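Local coordinates for antiterminator Q protein (Enterobacteria phage SfI, PDB 6JNY) that probably modifies RNA polymerase as a phage antitermination factor, letting transcription run through terminators, at residues G18-E21 with L22-A25; R31-K34 with R35-S38; S38-A41 with K42-S46; Q68-D71 with S72-I76. All coordinates share one frame; numbering follows the deposited sequence.

Contact 1: G18-E21 with L22-A25; sequences GWLE and LWGA
From Gly18 to Ala25 the backbone is unbroken alpha-helix, each carbonyl of Gly18, Trp19, Leu20 and Glu21 taking the amide N-H four residues further on. These two turns belong to helix 10-28 of a protein in the phage antitermination Q family, which is related by sequence to helix-turn-helix proteins. The bond from Trp23 N to Trp19 O spans 2.8 Å with an N-H...O angle of 162°. Gly24 N reaches Leu20 O over the same 2.8 Å but at 147°, its N-H bent further from a straight line.

Leu20 and Trp23 carry the inward face, running alongside each other in one direction. Methyl CD2 of Leu20 meets the six-membered ring of Trp23 at CE3, 3.8 Å away. With its CG anti to the backbone N (chi1 161°), Trp23 lays this part of the indole alongside the preceding turn. Its NE1 donates to Ser67 OG of helix 60-74.

Trp19 and Leu22 make a looser pair on another face, CE3 of Trp19 standing 4.1 Å from CD1 of Leu22 at an oblique angle. Trp15, edge-to-face, and Phe149 are further ring neighbours of Trp19. Close to the Trp23 ring plane, at its edge, Leu20 O comes within 3.6 Å of Trp23 CE3.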
ATOM      1  N   GLY A  18      -6.602   8.936  -5.343  1.00 16.08           N
ATOM      2  CA  GLY A  18      -7.194  10.027  -4.590  1.00 17.05           C
ATOM      3  C   GLY A  18      -7.800   9.548  -3.286  1.00 16.15           C
ATOM      4  O   GLY A  18      -7.573  10.136  -2.224  1.00 16.58           O
ATOM      5  N   TRP A  19      -8.579   8.463  -3.344  1.00 14.31           N
ATOM      6  CA  TRP A  19      -9.180   7.916  -2.128  1.00 14.54           C
ATOM      7  C   TRP A  19      -8.113   7.445  -1.154  1.00 14.61           C
ATOM      8  O   TRP A  19      -8.241   7.651   0.061  1.00 14.92           O
ATOM      9  CB  TRP A  19     -10.125   6.763  -2.478  1.00 14.81           C
ATOM     10  CG  TRP A  19     -11.505   7.206  -2.804  1.00 15.06           C
ATOM     11  CD1 TRP A  19     -12.170   7.027  -3.992  1.00 16.44           C
ATOM     12  CD2 TRP A  19     -12.411   7.905  -1.941  1.00 14.98           C
ATOM     13  NE1 TRP A  19     -13.428   7.579  -3.914  1.00 18.10           N
ATOM     14  CE2 TRP A  19     -13.598   8.121  -2.667  1.00 16.89           C
ATOM     15  CE3 TRP A  19     -12.334   8.376  -0.626  1.00 15.54           C
ATOM     16  CZ2 TRP A  19     -14.702   8.779  -2.120  1.00 18.87           C
ATOM     17  CZ3 TRP A  19     -13.432   9.024  -0.087  1.00 17.30           C
ATOM     18  CH2 TRP A  19     -14.597   9.215  -0.832  1.00 18.21           C
ATOM     19  N   LEU A  20      -7.055   6.809  -1.658  1.00 13.62           N
ATOM     20  CA  LEU A  20      -6.018   6.308  -0.761  1.00 12.38           C
ATOM     21  C   LEU A  20      -5.212   7.438  -0.127  1.00 13.69           C
ATOM     22  O   LEU A  20      -4.741   7.290   1.001  1.00 14.74           O
ATOM     23  CB  LEU A  20      -5.124   5.285  -1.461  1.00 13.64           C
ATOM     24  CG  LEU A  20      -5.840   3.979  -1.839  1.00 11.06           C
ATOM     25  CD1 LEU A  20      -4.882   3.075  -2.578  1.00 13.94           C
ATOM     26  CD2 LEU A  20      -6.400   3.278  -0.594  1.00 14.83           C
ATOM     27  N   GLU A  21      -5.064   8.570  -0.818  1.00 14.17           N
ATOM     28  CA  GLU A  21      -4.446   9.739  -0.186  1.00 14.74           C
ATOM     29  C   GLU A  21      -5.313  10.268   0.957  1.00 14.30           C
ATOM     30  O   GLU A  21      -4.791  10.618   2.034  1.00 15.83           O
ATOM     31  CB  GLU A  21      -4.197  10.828  -1.240  1.00 15.02           C
ATOM     32  CG  GLU A  21      -2.985  10.561  -2.150  1.00 18.46           C
ATOM     33  CD  GLU A  21      -2.850  11.564  -3.292  1.00 19.06           C
ATOM     34  OE1 GLU A  21      -3.712  12.453  -3.420  1.00 26.29           O
ATOM     35  OE2 GLU A  21      -1.882  11.449  -4.075  1.00 22.67           O
ATOM     36  N   LEU A  22      -6.624  10.363   0.746  1.00 13.92           N
ATOM     37  CA  LEU A  22      -7.518  10.829   1.803  1.00 15.24           C
ATOM     38  C   LEU A  22      -7.527   9.854   2.965  1.00 17.20           C
ATOM     39  O   LEU A  22      -7.479  10.264   4.136  1.00 18.74           O
ATOM     40  CB  LEU A  22      -8.935  11.015   1.262  1.00 18.86           C
ATOM     41  CG  LEU A  22      -9.154  12.187   0.306  1.00 19.42           C
ATOM     42  CD1 LEU A  22     -10.517  12.078  -0.342  1.00 19.16           C
ATOM     43  CD2 LEU A  22      -8.999  13.519   1.057  1.00 20.13           C
ATOM     44  N   TRP A  23      -7.579   8.557   2.662  1.00 16.20           N
ATOM     45  CA  TRP A  23      -7.588   7.531   3.697  1.00 16.33           C
ATOM     46  C   TRP A  23      -6.262   7.509   4.439  1.00 16.70           C
ATOM     47  O   TRP A  23      -6.225   7.351   5.668  1.00 16.04           O
ATOM     48  CB  TRP A  23      -7.863   6.170   3.045  1.00 15.30           C
ATOM     49  CG  TRP A  23      -7.470   4.975   3.873  1.00 14.25           C
ATOM     50  CD1 TRP A  23      -8.186   4.413   4.903  1.00 17.21           C
ATOM     51  CD2 TRP A  23      -6.294   4.174   3.716  1.00 14.20           C
ATOM     52  NE1 TRP A  23      -7.503   3.324   5.403  1.00 15.53           N
ATOM     53  CE2 TRP A  23      -6.347   3.151   4.690  1.00 16.13           C
ATOM     54  CE3 TRP A  23      -5.196   4.224   2.847  1.00 14.57           C
ATOM     55  CZ2 TRP A  23      -5.341   2.190   4.816  1.00 16.57           C
ATOM     56  CZ3 TRP A  23      -4.191   3.278   2.982  1.00 15.29           C
ATOM     57  CH2 TRP A  23      -4.273   2.267   3.952  1.00 15.51           C
ATOM     58  N   GLY A  24      -5.156   7.675   3.710  1.00 16.69           N
ATOM     59  CA  GLY A  24      -3.865   7.619   4.353  1.00 14.95           C
ATOM     60  C   GLY A  24      -3.697   8.735   5.363  1.00 15.75           C
ATOM     61  O   GLY A  24      -3.169   8.521   6.455  1.00 18.59           O
ATOM     62  N   ALA A  25      -4.187   9.928   5.030  1.00 16.71           N
ATOM     63  CA  ALA A  25      -4.102  11.043   5.974  1.00 17.90           C
ATOM     64  C   ALA A  25      -5.000  10.798   7.181  1.00 18.52           C
ATOM     65  O   ALA A  25      -4.637  11.130   8.323  1.00 19.86           O
ATOM     66  CB  ALA A  25      -4.491  12.336   5.262  1.00 18.76           C
TER

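Contact 2: R31-K34 with R35-S38; sequences RLEK and RMSS
Leu32 and Met36 meet where one leucine methyl comes against the base of the methionine chain: CD1 of Leu32 lies 3.7 Å from CB of Met36. Leu32 has CG anti to its amide N (chi1 -175°), which sends its branches forward along the chain to the following turn; CD2 goes to Ser37, 4.3 Å from its CB. Met36 starts with CG beside its own N and then bends at both later torsions, curling its thioether back over the preceding residues. CE of Met36 returns to 4.1 Å from CD1 of Leu32, so the two chains touch at the start and at the end of the methionine. Glu33, bent at its second torsion, crosses the same chain, with OE1 3.5 Å from CG of Met36.

The backbone beneath is a 3-10 turn running into the N-cap of helix 38-45. Met36 N donates to Glu33 O at 3.1 Å, and Ser37 N to Lys34 O at 3.3 Å, both i to i+3 bonds, as the 3-10 turn requires. A water hydrogen-bonded to Glu33 O and Ser37 O ties the two sides of the turn together. Ser37 is the cap itself: OG bonds to Ile40 N in the first turn of the helix and also to Asp71 OD1 of helix 60-74. Met36 packs on Met64 and Gln68 of that same helix.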
ATOM      1  N   ARG A  31      -7.116   7.943  13.603  1.00 21.79           N
ATOM      2  CA  ARG A  31      -8.552   7.755  13.770  1.00 22.22           C
ATOM      3  C   ARG A  31      -9.034   6.317  13.580  1.00 26.36           C
ATOM      4  O   ARG A  31     -10.210   6.044  13.848  1.00 26.27           O
ATOM      5  CB  ARG A  31      -9.338   8.738  12.888  1.00 24.93           C
ATOM      6  CG  ARG A  31      -9.342  10.173  13.447  1.00 26.85           C
ATOM      7  CD  ARG A  31      -9.934  11.185  12.469  1.00 30.30           C
ATOM      8  NE  ARG A  31     -10.169  12.487  13.096  1.00 28.41           N
ATOM      9  CZ  ARG A  31      -9.215  13.343  13.459  1.00 30.24           C
ATOM     10  NH1 ARG A  31      -7.936  13.062  13.259  1.00 27.51           N
ATOM     11  NH2 ARG A  31      -9.545  14.500  14.026  1.00 33.58           N
ATOM     12  N   LEU A  32      -8.182   5.389  13.139  1.00 22.55           N
ATOM     13  CA  LEU A  32      -8.613   4.003  12.972  1.00 24.29           C
ATOM     14  C   LEU A  32      -8.457   3.244  14.285  1.00 23.34           C
ATOM     15  O   LEU A  32      -7.380   3.247  14.886  1.00 27.67           O
ATOM     16  CB  LEU A  32      -7.828   3.297  11.863  1.00 23.67           C
ATOM     17  CG  LEU A  32      -8.314   1.873  11.560  1.00 23.50           C
ATOM     18  CD1 LEU A  32      -9.748   1.874  11.055  1.00 20.82           C
ATOM     19  CD2 LEU A  32      -7.403   1.178  10.553  1.00 21.94           C
ATOM     20  N   GLU A  33      -9.535   2.588  14.711  1.00 28.04           N
ATOM     21  CA  GLU A  33      -9.485   1.774  15.919  1.00 33.83           C
ATOM     22  C   GLU A  33      -8.515   0.611  15.743  1.00 32.36           C
ATOM     23  O   GLU A  33      -8.407   0.025  14.661  1.00 26.79           O
ATOM     24  CB  GLU A  33     -10.879   1.240  16.247  1.00 33.66           C
ATOM     25  CG  GLU A  33     -11.877   2.309  16.658  1.00 39.11           C
ATOM     26  CD  GLU A  33     -13.160   2.240  15.850  1.00 45.04           C
ATOM     27  OE1 GLU A  33     -13.375   1.213  15.167  1.00 47.55           O
ATOM     28  OE2 GLU A  33     -13.949   3.212  15.889  1.00 50.43           O
ATOM     29  N   LYS A  34      -7.792   0.286  16.819  1.00 34.58           N
ATOM     30  CA  LYS A  34      -6.785  -0.768  16.747  1.00 32.00           C
ATOM     31  C   LYS A  34      -7.396  -2.100  16.327  1.00 31.60           C
ATOM     32  O   LYS A  34      -6.793  -2.852  15.551  1.00 30.60           O
ATOM     33  CB  LYS A  34      -6.063  -0.895  18.090  1.00 36.89           C
ATOM     34  CG  LYS A  34      -5.109  -2.076  18.169  1.00 41.67           C
ATOM     35  CD  LYS A  34      -5.070  -2.668  19.570  1.00 45.39           C
ATOM     36  CE  LYS A  34      -4.282  -1.778  20.520  1.00 47.37           C
ATOM     37  NZ  LYS A  34      -3.965  -2.470  21.799  1.00 48.98           N
ATOM     38  N   ARG A  35      -8.604  -2.401  16.811  1.00 34.07           N
ATOM     39  CA  ARG A  35      -9.234  -3.685  16.531  1.00 34.37           C
ATOM     40  C   ARG A  35      -9.516  -3.893  15.048  1.00 32.70           C
ATOM     41  O   ARG A  35      -9.689  -5.037  14.615  1.00 31.82           O
ATOM     42  CB  ARG A  35     -10.540  -3.800  17.323  1.00 37.54           C
ATOM     43  CG  ARG A  35     -10.831  -5.198  17.838  1.00 42.92           C
ATOM     44  CD  ARG A  35     -10.408  -5.354  19.294  1.00 44.38           C
ATOM     45  NE  ARG A  35     -10.373  -6.757  19.699  1.00 45.13           N
ATOM     46  CZ  ARG A  35      -9.258  -7.432  19.969  1.00 41.79           C
ATOM     47  NH1 ARG A  35      -8.077  -6.831  19.886  1.00 43.52           N
ATOM     48  NH2 ARG A  35      -9.324  -8.709  20.324  1.00 41.28           N
ATOM     49  N   MET A  36      -9.555  -2.818  14.259  1.00 33.19           N
ATOM     50  CA  MET A  36      -9.960  -2.919  12.863  1.00 29.35           C
ATOM     51  C   MET A  36      -8.850  -3.430  11.958  1.00 28.22           C
ATOM     52  O   MET A  36      -9.134  -3.854  10.830  1.00 30.63           O
ATOM     53  CB  MET A  36     -10.439  -1.556  12.364  1.00 31.73           C
ATOM     54  CG  MET A  36     -11.708  -1.068  13.037  1.00 36.71           C
ATOM     55  SD  MET A  36     -13.183  -1.498  12.095  1.00 53.00           S
ATOM     56  CE  MET A  36     -13.437   0.012  11.161  1.00 37.47           C
ATOM     57  N   SER A  37      -7.605  -3.409  12.430  1.00 25.87           N
ATOM     58  CA  SER A  37      -6.465  -3.870  11.650  1.00 26.04           C
ATOM     59  C   SER A  37      -5.207  -3.870  12.509  1.00 26.08           C
ATOM     60  O   SER A  37      -4.691  -2.807  12.868  1.00 23.87           O
ATOM     61  CB  SER A  37      -6.262  -2.981  10.416  1.00 22.80           C
ATOM     62  OG  SER A  37      -5.064  -3.325   9.739  1.00 23.73           O
ATOM     63  N   SER A  38      -4.701  -5.060  12.846  1.00 24.51           N
ATOM     64  CA  SER A  38      -3.468  -5.131  13.618  1.00 29.01           C
ATOM     65  C   SER A  38      -2.274  -4.602  12.833  1.00 25.78           C
ATOM     66  O   SER A  38      -1.370  -3.999  13.423  1.00 26.70           O
ATOM     67  CB  SER A  38      -3.219  -6.560  14.105  1.00 31.23           C
ATOM     68  OG  SER A  38      -3.182  -7.471  13.026  1.00 34.47           O
TER
HETATM   69  O   HOH W   1      -5.982  -0.419  13.196  1.00 26.23           O

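Contact 3: S38-A41 with K42-S46; sequences SVIA and KFMES
Ser38 opens the first turn of helix 38-45 and gives its carbonyl to Lys42: the N-H of Lys42 reaches Ser38 O at 2.8 Å and 166°, close to straight. CB of Lys42 also lies against Ser38 O, at 3.3 Å, but the rest of the lysine is an extended chain, bent at its last torsion, that leads away from the turn.

Val39 follows with a bond of 2.9 Å from Phe43 N to its O. Phe43 has CG anti to the backbone N (chi1 179°), which carries the ring off the turn, leaving CB as its closest carbon to Val39 O.

Ile40 makes the apolar pairing of this short alpha-helix. Its CG2 branch stands 4.2 Å from CG of Met44, and the two chains extend together from neighbouring turns, with Met44 bent beyond CG. Met44 N closes the turn onto Ile40 O at 2.9 Å, and CG of Met44 rests beside that oxygen as well.

Ala41 ends the first segment with a weak bond: Glu45 N is 3.0 Å from Ala41 O, but the angle falls to 134°. CG of Glu45 comes to 3.2 Å from Ala41 O.

The helix packs between two others: Ile40 and Met44 reach Val27 of helix 10-28, while Val39 touches Phe81, and Phe43 touches Leu85, in helix 78-90.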
ATOM      1  N   SER A  38      -4.701  -5.060  12.846  1.00 24.51           N
ATOM      2  CA  SER A  38      -3.468  -5.131  13.618  1.00 29.01           C
ATOM      3  C   SER A  38      -2.274  -4.602  12.833  1.00 25.78           C
ATOM      4  O   SER A  38      -1.370  -3.999  13.423  1.00 26.70           O
ATOM      5  CB  SER A  38      -3.219  -6.560  14.105  1.00 31.23           C
ATOM      6  OG  SER A  38      -3.182  -7.471  13.026  1.00 34.47           O
ATOM      7  N   VAL A  39      -2.248  -4.805  11.513  1.00 25.75           N
ATOM      8  CA  VAL A  39      -1.129  -4.302  10.718  1.00 22.16           C
ATOM      9  C   VAL A  39      -1.083  -2.781  10.770  1.00 21.46           C
ATOM     10  O   VAL A  39      -0.028  -2.180  11.009  1.00 23.10           O
ATOM     11  CB  VAL A  39      -1.199  -4.819   9.268  1.00 22.67           C
ATOM     12  CG1 VAL A  39      -0.121  -4.161   8.440  1.00 23.79           C
ATOM     13  CG2 VAL A  39      -1.033  -6.333   9.213  1.00 23.84           C
ATOM     14  N   ILE A  40      -2.230  -2.133  10.546  1.00 20.56           N
ATOM     15  CA  ILE A  40      -2.260  -0.671  10.593  1.00 20.69           C
ATOM     16  C   ILE A  40      -1.928  -0.168  11.992  1.00 23.11           C
ATOM     17  O   ILE A  40      -1.159   0.787  12.153  1.00 22.77           O
ATOM     18  CB  ILE A  40      -3.598  -0.121  10.072  1.00 21.38           C
ATOM     19  CG1 ILE A  40      -3.797  -0.524   8.607  1.00 19.44           C
ATOM     20  CG2 ILE A  40      -3.638   1.398  10.206  1.00 21.74           C
ATOM     21  CD1 ILE A  40      -5.162  -0.216   8.079  1.00 20.41           C
ATOM     22  N   ALA A  41      -2.486  -0.813  13.023  1.00 23.26           N
ATOM     23  CA  ALA A  41      -2.201  -0.414  14.401  1.00 24.20           C
ATOM     24  C   ALA A  41      -0.716  -0.536  14.722  1.00 25.95           C
ATOM     25  O   ALA A  41      -0.120   0.376  15.308  1.00 26.70           O
ATOM     26  CB  ALA A  41      -3.039  -1.253  15.364  1.00 29.22           C
ATOM     27  N   LYS A  42      -0.096  -1.657  14.341  1.00 24.95           N
ATOM     28  CA  LYS A  42       1.340  -1.817  14.555  1.00 28.25           C
ATOM     29  C   LYS A  42       2.133  -0.773  13.782  1.00 28.61           C
ATOM     30  O   LYS A  42       3.128  -0.239  14.285  1.00 28.52           O
ATOM     31  CB  LYS A  42       1.790  -3.219  14.145  1.00 27.36           C
ATOM     32  CG  LYS A  42       3.261  -3.497  14.418  1.00 31.78           C
ATOM     33  CD  LYS A  42       3.581  -4.980  14.303  1.00 35.95           C
ATOM     34  CE  LYS A  42       4.964  -5.287  14.860  1.00 40.33           C
ATOM     35  NZ  LYS A  42       5.039  -4.997  16.323  1.00 44.14           N
ATOM     36  N   PHE A  43       1.716  -0.480  12.545  1.00 24.40           N
ATOM     37  CA  PHE A  43       2.409   0.536  11.763  1.00 23.72           C
ATOM     38  C   PHE A  43       2.355   1.885  12.462  1.00 24.43           C
ATOM     39  O   PHE A  43       3.363   2.600  12.541  1.00 24.46           O
ATOM     40  CB  PHE A  43       1.788   0.619  10.362  1.00 20.64           C
ATOM     41  CG  PHE A  43       2.416   1.664   9.485  1.00 22.09           C
ATOM     42  CD1 PHE A  43       3.502   1.356   8.689  1.00 22.32           C
ATOM     43  CD2 PHE A  43       1.915   2.954   9.460  1.00 22.82           C
ATOM     44  CE1 PHE A  43       4.083   2.322   7.887  1.00 24.10           C
ATOM     45  CE2 PHE A  43       2.500   3.926   8.665  1.00 21.53           C
ATOM     46  CZ  PHE A  43       3.576   3.602   7.876  1.00 22.19           C
ATOM     47  N   MET A  44       1.188   2.242  12.991  1.00 23.91           N
ATOM     48  CA  MET A  44       1.003   3.549  13.608  1.00 25.90           C
ATOM     49  C   MET A  44       1.672   3.658  14.967  1.00 29.36           C
ATOM     50  O   MET A  44       1.879   4.776  15.448  1.00 32.89           O
ATOM     51  CB  MET A  44      -0.485   3.856  13.733  1.00 27.08           C
ATOM     52  CG  MET A  44      -1.184   3.982  12.402  1.00 28.35           C
ATOM     53  SD  MET A  44      -1.082   5.632  11.722  1.00 36.46           S
ATOM     54  CE  MET A  44       0.476   5.646  10.951  1.00 20.53           C
ATOM     55  N   GLU A  45       2.002   2.532  15.599  1.00 28.75           N
ATOM     56  CA  GLU A  45       2.735   2.591  16.857  1.00 29.83           C
ATOM     57  C   GLU A  45       4.175   3.036  16.657  1.00 36.79           C
ATOM     58  O   GLU A  45       4.770   3.607  17.581  1.00 33.69           O
ATOM     59  CB  GLU A  45       2.667   1.236  17.570  1.00 32.33           C
ATOM     60  CG  GLU A  45       1.298   0.933  18.169  1.00 31.25           C
ATOM     61  CD  GLU A  45       1.104  -0.539  18.496  1.00 31.69           C
ATOM     62  OE1 GLU A  45       2.000  -1.350  18.171  1.00 37.85           O
ATOM     63  OE2 GLU A  45       0.050  -0.884  19.072  1.00 37.13           O
ATOM     64  N   SER A  46       4.741   2.800  15.478  1.00 32.65           N
ATOM     65  CA  SER A  46       6.081   3.276  15.165  1.00 36.35           C
ATOM     66  C   SER A  46       6.002   4.636  14.479  1.00 37.18           C
ATOM     67  O   SER A  46       7.024   5.202  14.083  1.00 48.03           O
ATOM     68  CB  SER A  46       6.804   2.271  14.272  1.00 38.51           C
ATOM     69  OG  SER A  46       6.445   0.941  14.613  1.00 41.87           O
TER

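Contact 4: Q68-D71 with S72-I76; sequences QVVD and SVMYI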
ATOM      1  N   GLN A  68     -11.376  -1.179   6.080  1.00 17.36           N
ATOM      2  CA  GLN A  68     -11.857  -2.554   6.016  1.00 18.74           C
ATOM      3  C   GLN A  68     -11.542  -3.167   4.662  1.00 19.37           C
ATOM      4  O   GLN A  68     -11.140  -4.335   4.578  1.00 19.45           O
ATOM      5  CB  GLN A  68     -13.363  -2.588   6.275  1.00 20.67           C
ATOM      6  CG  GLN A  68     -13.774  -2.205   7.686  1.00 30.23           C
ATOM      7  CD  GLN A  68     -15.227  -2.539   7.971  1.00 38.60           C
ATOM      8  OE1 GLN A  68     -15.638  -2.629   9.127  1.00 42.76           O
ATOM      9  NE2 GLN A  68     -16.013  -2.731   6.911  1.00 40.98           N
ATOM     10  N   VAL A  69     -11.701  -2.392   3.587  1.00 16.20           N
ATOM     11  CA  VAL A  69     -11.342  -2.883   2.259  1.00 16.42           C
ATOM     12  C   VAL A  69      -9.855  -3.192   2.191  1.00 16.73           C
ATOM     13  O   VAL A  69      -9.443  -4.276   1.760  1.00 16.97           O
ATOM     14  CB  VAL A  69     -11.774  -1.870   1.184  1.00 15.33           C
ATOM     15  CG1 VAL A  69     -11.119  -2.173  -0.141  1.00 17.59           C
ATOM     16  CG2 VAL A  69     -13.281  -1.861   1.061  1.00 18.01           C
ATOM     17  N   VAL A  70      -9.019  -2.236   2.598  1.00 15.31           N
ATOM     18  CA  VAL A  70      -7.582  -2.418   2.453  1.00 16.13           C
ATOM     19  C   VAL A  70      -7.093  -3.586   3.295  1.00 16.95           C
ATOM     20  O   VAL A  70      -6.295  -4.410   2.834  1.00 16.66           O
ATOM     21  CB  VAL A  70      -6.840  -1.113   2.786  1.00 15.84           C
ATOM     22  CG1 VAL A  70      -5.347  -1.357   2.872  1.00 18.01           C
ATOM     23  CG2 VAL A  70      -7.156  -0.072   1.741  1.00 16.06           C
ATOM     24  N   ASP A  71      -7.559  -3.687   4.539  1.00 18.44           N
ATOM     25  CA  ASP A  71      -7.095  -4.782   5.381  1.00 21.34           C
ATOM     26  C   ASP A  71      -7.514  -6.126   4.808  1.00 18.72           C
ATOM     27  O   ASP A  71      -6.734  -7.087   4.829  1.00 20.91           O
ATOM     28  CB  ASP A  71      -7.627  -4.634   6.806  1.00 19.33           C
ATOM     29  CG  ASP A  71      -6.981  -5.619   7.767  1.00 22.40           C
ATOM     30  OD1 ASP A  71      -5.846  -5.364   8.215  1.00 22.93           O
ATOM     31  OD2 ASP A  71      -7.603  -6.660   8.063  1.00 23.90           O
ATOM     32  N   SER A  72      -8.739  -6.207   4.287  1.00 17.74           N
ATOM     33  CA  SER A  72      -9.262  -7.468   3.774  1.00 19.42           C
ATOM     34  C   SER A  72      -8.573  -7.901   2.487  1.00 19.33           C
ATOM     35  O   SER A  72      -8.670  -9.075   2.103  1.00 21.85           O
ATOM     36  CB  SER A  72     -10.762  -7.332   3.533  1.00 19.30           C
ATOM     37  OG  SER A  72     -11.024  -6.612   2.349  1.00 24.08           O
ATOM     38  N   VAL A  73      -7.916  -6.981   1.792  1.00 18.40           N
ATOM     39  CA  VAL A  73      -7.186  -7.291   0.576  1.00 16.53           C
ATOM     40  C   VAL A  73      -5.705  -7.520   0.857  1.00 18.77           C
ATOM     41  O   VAL A  73      -5.109  -8.455   0.322  1.00 20.59           O
ATOM     42  CB  VAL A  73      -7.396  -6.158  -0.455  1.00 17.80           C
ATOM     43  CG1 VAL A  73      -6.367  -6.232  -1.571  1.00 18.73           C
ATOM     44  CG2 VAL A  73      -8.827  -6.197  -1.014  1.00 21.10           C
ATOM     45  N   MET A  74      -5.099  -6.669   1.686  1.00 17.16           N
ATOM     46  CA  MET A  74      -3.654  -6.616   1.842  1.00 17.40           C
ATOM     47  C   MET A  74      -3.111  -7.477   2.970  1.00 19.47           C
ATOM     48  O   MET A  74      -1.884  -7.579   3.107  1.00 19.93           O
ATOM     49  CB  MET A  74      -3.208  -5.168   2.086  1.00 19.14           C
ATOM     50  CG  MET A  74      -3.567  -4.204   0.962  1.00 17.24           C
ATOM     51  SD  MET A  74      -2.837  -4.662  -0.623  1.00 18.86           S
ATOM     52  CE  MET A  74      -1.099  -4.731  -0.189  1.00 23.49           C
ATOM     53  N   TYR A  75      -3.975  -8.078   3.800  1.00 20.12           N
ATOM     54  CA  TYR A  75      -3.464  -8.883   4.903  1.00 21.76           C
ATOM     55  C   TYR A  75      -2.612 -10.041   4.406  1.00 21.71           C
ATOM     56  O   TYR A  75      -1.782 -10.552   5.160  1.00 23.81           O
ATOM     57  CB  TYR A  75      -4.611  -9.415   5.776  1.00 22.97           C
ATOM     58  CG  TYR A  75      -5.306 -10.624   5.177  1.00 21.57           C
ATOM     59  CD1 TYR A  75      -6.360 -10.474   4.284  1.00 20.34           C
ATOM     60  CD2 TYR A  75      -4.894 -11.920   5.490  1.00 25.28           C
ATOM     61  CE1 TYR A  75      -6.992 -11.574   3.723  1.00 23.74           C
ATOM     62  CE2 TYR A  75      -5.510 -13.018   4.927  1.00 23.08           C
ATOM     63  CZ  TYR A  75      -6.559 -12.842   4.051  1.00 25.91           C
ATOM     64  OH  TYR A  75      -7.173 -13.944   3.494  1.00 25.95           O
ATOM     65  N   ILE A  76      -2.810 -10.463   3.156  1.00 19.76           N
ATOM     66  CA  ILE A  76      -2.096 -11.617   2.617  1.00 24.25           C
ATOM     67  C   ILE A  76      -0.607 -11.331   2.450  1.00 24.23           C
ATOM     68  O   ILE A  76       0.214 -12.255   2.480  1.00 27.94           O
ATOM     69  CB  ILE A  76      -2.733 -12.067   1.290  1.00 24.85           C
ATOM     70  CG1 ILE A  76      -2.658 -10.940   0.254  1.00 29.60           C
ATOM     71  CG2 ILE A  76      -4.171 -12.488   1.508  1.00 27.45           C
ATOM     72  CD1 ILE A  76      -2.605 -11.408  -1.195  1.00 33.13           C
TER
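Val70 and Met74 form the close-packed side of this stretch of helix 60-74. CG1 of Val70 is 3.9 Å from CG of Met74, the two chains meeting at a slant. The methionine bends at both torsions beyond CG, so its end leads away from the turn into the protein interior. Their backbones are joined by a short bond: Met74 N lies 2.8 Å from Val70 O, almost in line with the carbonyl. The same oxygen takes a second donor, Val73 N, at 3.2 Å and from well above the carbonyl plane, an i to i+3 bond beside the i to i+4 one. The bond from Val73 N to Val69 O is weak, with an N-H...O angle of 131°.

On the exposed side the Ser72 hydroxyl folds back onto the backbone. Ser72 turns OG between its own N and carbonyl carbon (chi1 77°), which brings the hydroxyl back to Val69 O; it donates to that oxygen at 2.9 Å, giving Val69 O a side-chain partner as well as a backbone one. Tyr75 N bonds to Asp71 O, and that oxygen lies at the edge of the tyrosine ring, in its plane, 3.5 Å from CD1 of Tyr75.

Helix 123-155 covers Val69 and Val73 through Val144 and Met140, while helix 78-90 brings Phe81 against Val70 and Met74.

How the contacts relate
The four contacts follow one another along the chain, on helix 10-28, the loop after it, helix 38-45 and helix 60-74, contact 3 beginning on Ser38, where contact 2 ends. The centres of contacts 2 and 3 are about 8 Å apart, so the capped turn passes directly into its helix. Contact 1 lies about 17 Å from contact 3 and 15 Å from contact 4 between centres, yet Trp23 touches both, through Ile40 and Val70. Contacts 3 and 4 do not touch, their nearest atoms being about 5 Å apart; contact 2 bridges them, Ser37 OG bonding both Ile40 N and Asp71 OD1. Through these touches helix 10-28 packs on helices 38-45 and 60-74, and loop 31-38 joins the latter two.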